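Local coordinates for protein transcriptional regulator, crp family (PDB 1O5L) that probably binds DNA as a Crp-family transcription regulator, pairing a cyclic nucleotide-binding-type domain with a helix-turn-helix domain, at residues H127-V130 / V131-L135. Residues are numbered along the deposited sequence; the frame is centred on the assembly and turned at random.
Sequences HFRV and VSEKL
Arg129 and Glu133, one helical turn apart, form an i to i+4 salt bridge along helix 114-139. NH1 of Arg129 sits 3.2 Å from OE1 of Glu133 and gives a weak hydrogen bond to OE2 of the same carboxylate at 3.3 Å. Both oxygens lie at the guanidinium edge, but they share NH1 alone and the two planes are 61° apart, so this is not a flat, two-pronged pairing. The arginine chain starts anti to its backbone nitrogen, and the bend at chi3 (57°) helps bring NH1 to the glutamate; NH2 meanwhile pairs with Glu126. In the backbone, Glu133 N donates to Arg129 O at 3.0 Å, one of the i to i+4 bonds that fix this spacing. Around the helix, Val131 CG1 lies 4.4 Å from CD1 of Phe128, oblique to the ring. Here the second subunit joins: its Val131 packs on Phe128, its Leu135 on Val131, and its Phe78 ring meets Phe128. With an alanine at Glu133 the carboxylate is gone, and the guanidinium, held from the Glu126 side alone, would probably be freer to turn. The chemistry thus divides the helix, with apolar side chains joining the dimer through the long helix characteristic of Crp-family proteins, and a charged cluster, Glu126-Arg129-Glu133, bridging successive turns.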
ATOM      1  N   HIS A 127       1.355  -0.041  -6.683  1.00 57.42           N
ATOM      2  CA  HIS A 127       1.901  -1.385  -6.507  1.00 57.38           C
ATOM      3  C   HIS A 127       0.862  -2.322  -5.930  1.00 57.44           C
ATOM      4  O   HIS A 127       0.815  -3.495  -6.274  1.00 57.08           O
ATOM      5  CB  HIS A 127       3.172  -1.375  -5.639  1.00 57.54           C
ATOM      6  CG  HIS A 127       4.410  -1.003  -6.392  1.00 58.66           C
ATOM      7  ND1 HIS A 127       4.982   0.248  -6.311  1.00 59.66           N
ATOM      8  CD2 HIS A 127       5.159  -1.701  -7.277  1.00 59.91           C
ATOM      9  CE1 HIS A 127       6.037   0.300  -7.106  1.00 59.51           C
ATOM     10  NE2 HIS A 127       6.165  -0.868  -7.701  1.00 59.82           N
ATOM     11  N   PHE A 128       0.061  -1.803  -5.007  1.00 57.78           N
ATOM     12  CA  PHE A 128      -1.030  -2.570  -4.436  1.00 57.71           C
ATOM     13  C   PHE A 128      -2.076  -2.972  -5.488  1.00 56.68           C
ATOM     14  O   PHE A 128      -2.516  -4.100  -5.522  1.00 55.54           O
ATOM     15  CB  PHE A 128      -1.711  -1.783  -3.337  1.00 58.16           C
ATOM     16  CG  PHE A 128      -2.789  -2.548  -2.625  1.00 58.95           C
ATOM     17  CD1 PHE A 128      -2.526  -3.754  -2.021  1.00 61.04           C
ATOM     18  CD2 PHE A 128      -4.072  -2.081  -2.581  1.00 61.15           C
ATOM     19  CE1 PHE A 128      -3.519  -4.448  -1.360  1.00 61.80           C
ATOM     20  CE2 PHE A 128      -5.066  -2.794  -1.915  1.00 60.85           C
ATOM     21  CZ  PHE A 128      -4.781  -3.958  -1.306  1.00 59.96           C
ATOM     22  N   ARG A 129      -2.474  -2.019  -6.308  1.00 56.29           N
ATOM     23  CA  ARG A 129      -3.533  -2.220  -7.291  1.00 56.56           C
ATOM     24  C   ARG A 129      -3.125  -3.299  -8.281  1.00 54.98           C
ATOM     25  O   ARG A 129      -3.907  -4.164  -8.635  1.00 54.08           O
ATOM     26  CB  ARG A 129      -3.821  -0.884  -8.006  1.00 56.57           C
ATOM     27  CG  ARG A 129      -4.988  -0.908  -9.008  1.00 57.98           C
ATOM     28  CD  ARG A 129      -5.139   0.374  -9.811  1.00 59.87           C
ATOM     29  NE  ARG A 129      -3.894   0.642 -10.524  1.00 65.17           N
ATOM     30  CZ  ARG A 129      -3.482  -0.026 -11.613  1.00 67.18           C
ATOM     31  NH1 ARG A 129      -4.219  -1.009 -12.138  1.00 69.12           N
ATOM     32  NH2 ARG A 129      -2.317   0.287 -12.184  1.00 66.24           N
ATOM     33  N   VAL A 130      -1.872  -3.235  -8.702  1.00 54.44           N
ATOM     34  CA  VAL A 130      -1.309  -4.199  -9.637  1.00 54.77           C
ATOM     35  C   VAL A 130      -1.311  -5.660  -9.094  1.00 53.93           C
ATOM     36  O   VAL A 130      -1.714  -6.573  -9.794  1.00 52.81           O
ATOM     37  CB  VAL A 130       0.110  -3.762 -10.052  1.00 54.75           C
ATOM     38  CG1 VAL A 130       0.949  -4.946 -10.491  1.00 55.64           C
ATOM     39  CG2 VAL A 130       0.025  -2.718 -11.161  1.00 54.89           C
ATOM     40  N   VAL A 131      -0.875  -5.842  -7.852  1.00 53.40           N
ATOM     41  CA  VAL A 131      -0.843  -7.166  -7.237  1.00 53.71           C
ATOM     42  C   VAL A 131      -2.294  -7.678  -6.972  1.00 52.67           C
ATOM     43  O   VAL A 131      -2.610  -8.851  -7.174  1.00 51.19           O
ATOM     44  CB  VAL A 131       0.078  -7.162  -5.990  1.00 53.87           C
ATOM     45  CG1 VAL A 131      -0.411  -6.225  -4.930  1.00 58.16           C
ATOM     46  CG2 VAL A 131       0.143  -8.512  -5.360  1.00 57.34           C
ATOM     47  N   SER A 132      -3.180  -6.768  -6.587  1.00 51.96           N
ATOM     48  CA  SER A 132      -4.571  -7.099  -6.314  1.00 51.90           C
ATOM     49  C   SER A 132      -5.331  -7.597  -7.554  1.00 50.66           C
ATOM     50  O   SER A 132      -6.059  -8.594  -7.481  1.00 50.10           O
ATOM     51  CB  SER A 132      -5.276  -5.903  -5.666  1.00 51.36           C
ATOM     52  OG  SER A 132      -6.674  -6.151  -5.475  1.00 54.50           O
ATOM     53  N   GLU A 133      -5.145  -6.904  -8.673  1.00 50.09           N
ATOM     54  CA  GLU A 133      -5.783  -7.229  -9.954  1.00 50.46           C
ATOM     55  C   GLU A 133      -5.249  -8.543 -10.514  1.00 49.65           C
ATOM     56  O   GLU A 133      -6.013  -9.365 -10.985  1.00 49.22           O
ATOM     57  CB  GLU A 133      -5.620  -6.068 -10.979  1.00 50.67           C
ATOM     58  CG  GLU A 133      -6.563  -4.885 -10.688  1.00 52.45           C
ATOM     59  CD  GLU A 133      -6.402  -3.674 -11.606  1.00 53.11           C
ATOM     60  OE1 GLU A 133      -5.702  -3.769 -12.628  1.00 57.47           O
ATOM     61  OE2 GLU A 133      -6.999  -2.608 -11.298  1.00 56.29           O
ATOM     62  N   LYS A 134      -3.937  -8.739 -10.431  1.00 49.38           N
ATOM     63  CA  LYS A 134      -3.312 -10.005 -10.789  1.00 49.09           C
ATOM     64  C   LYS A 134      -3.881 -11.166  -9.961  1.00 49.70           C
ATOM     65  O   LYS A 134      -4.240 -12.215 -10.512  1.00 49.02           O
ATOM     66  CB  LYS A 134      -1.781  -9.908 -10.603  1.00 48.87           C
ATOM     67  CG  LYS A 134      -1.008 -11.162 -11.075  1.00 49.43           C
ATOM     68  CD  LYS A 134       0.507 -10.951 -11.152  1.00 48.29           C
ATOM     69  CE  LYS A 134       1.240 -12.258 -11.418  1.00 47.90           C
ATOM     70  NZ  LYS A 134       2.709 -12.156 -11.288  1.00 45.88           N
ATOM     71  N   LEU A 135      -3.960 -10.972  -8.641  1.00 49.80           N
ATOM     72  CA  LEU A 135      -4.507 -11.982  -7.744  1.00 50.25           C
ATOM     73  C   LEU A 135      -5.955 -12.325  -8.045  1.00 50.05           C
ATOM     74  O   LEU A 135      -6.316 -13.485  -7.950  1.00 50.55           O
ATOM     75  CB  LEU A 135      -4.390 -11.551  -6.266  1.00 50.17           C
ATOM     76  CG  LEU A 135      -4.791 -12.564  -5.183  1.00 49.91           C
ATOM     77  CD1 LEU A 135      -4.064 -13.918  -5.349  1.00 50.82           C
ATOM     78  CD2 LEU A 135      -4.504 -11.996  -3.794  1.00 50.26           C
TER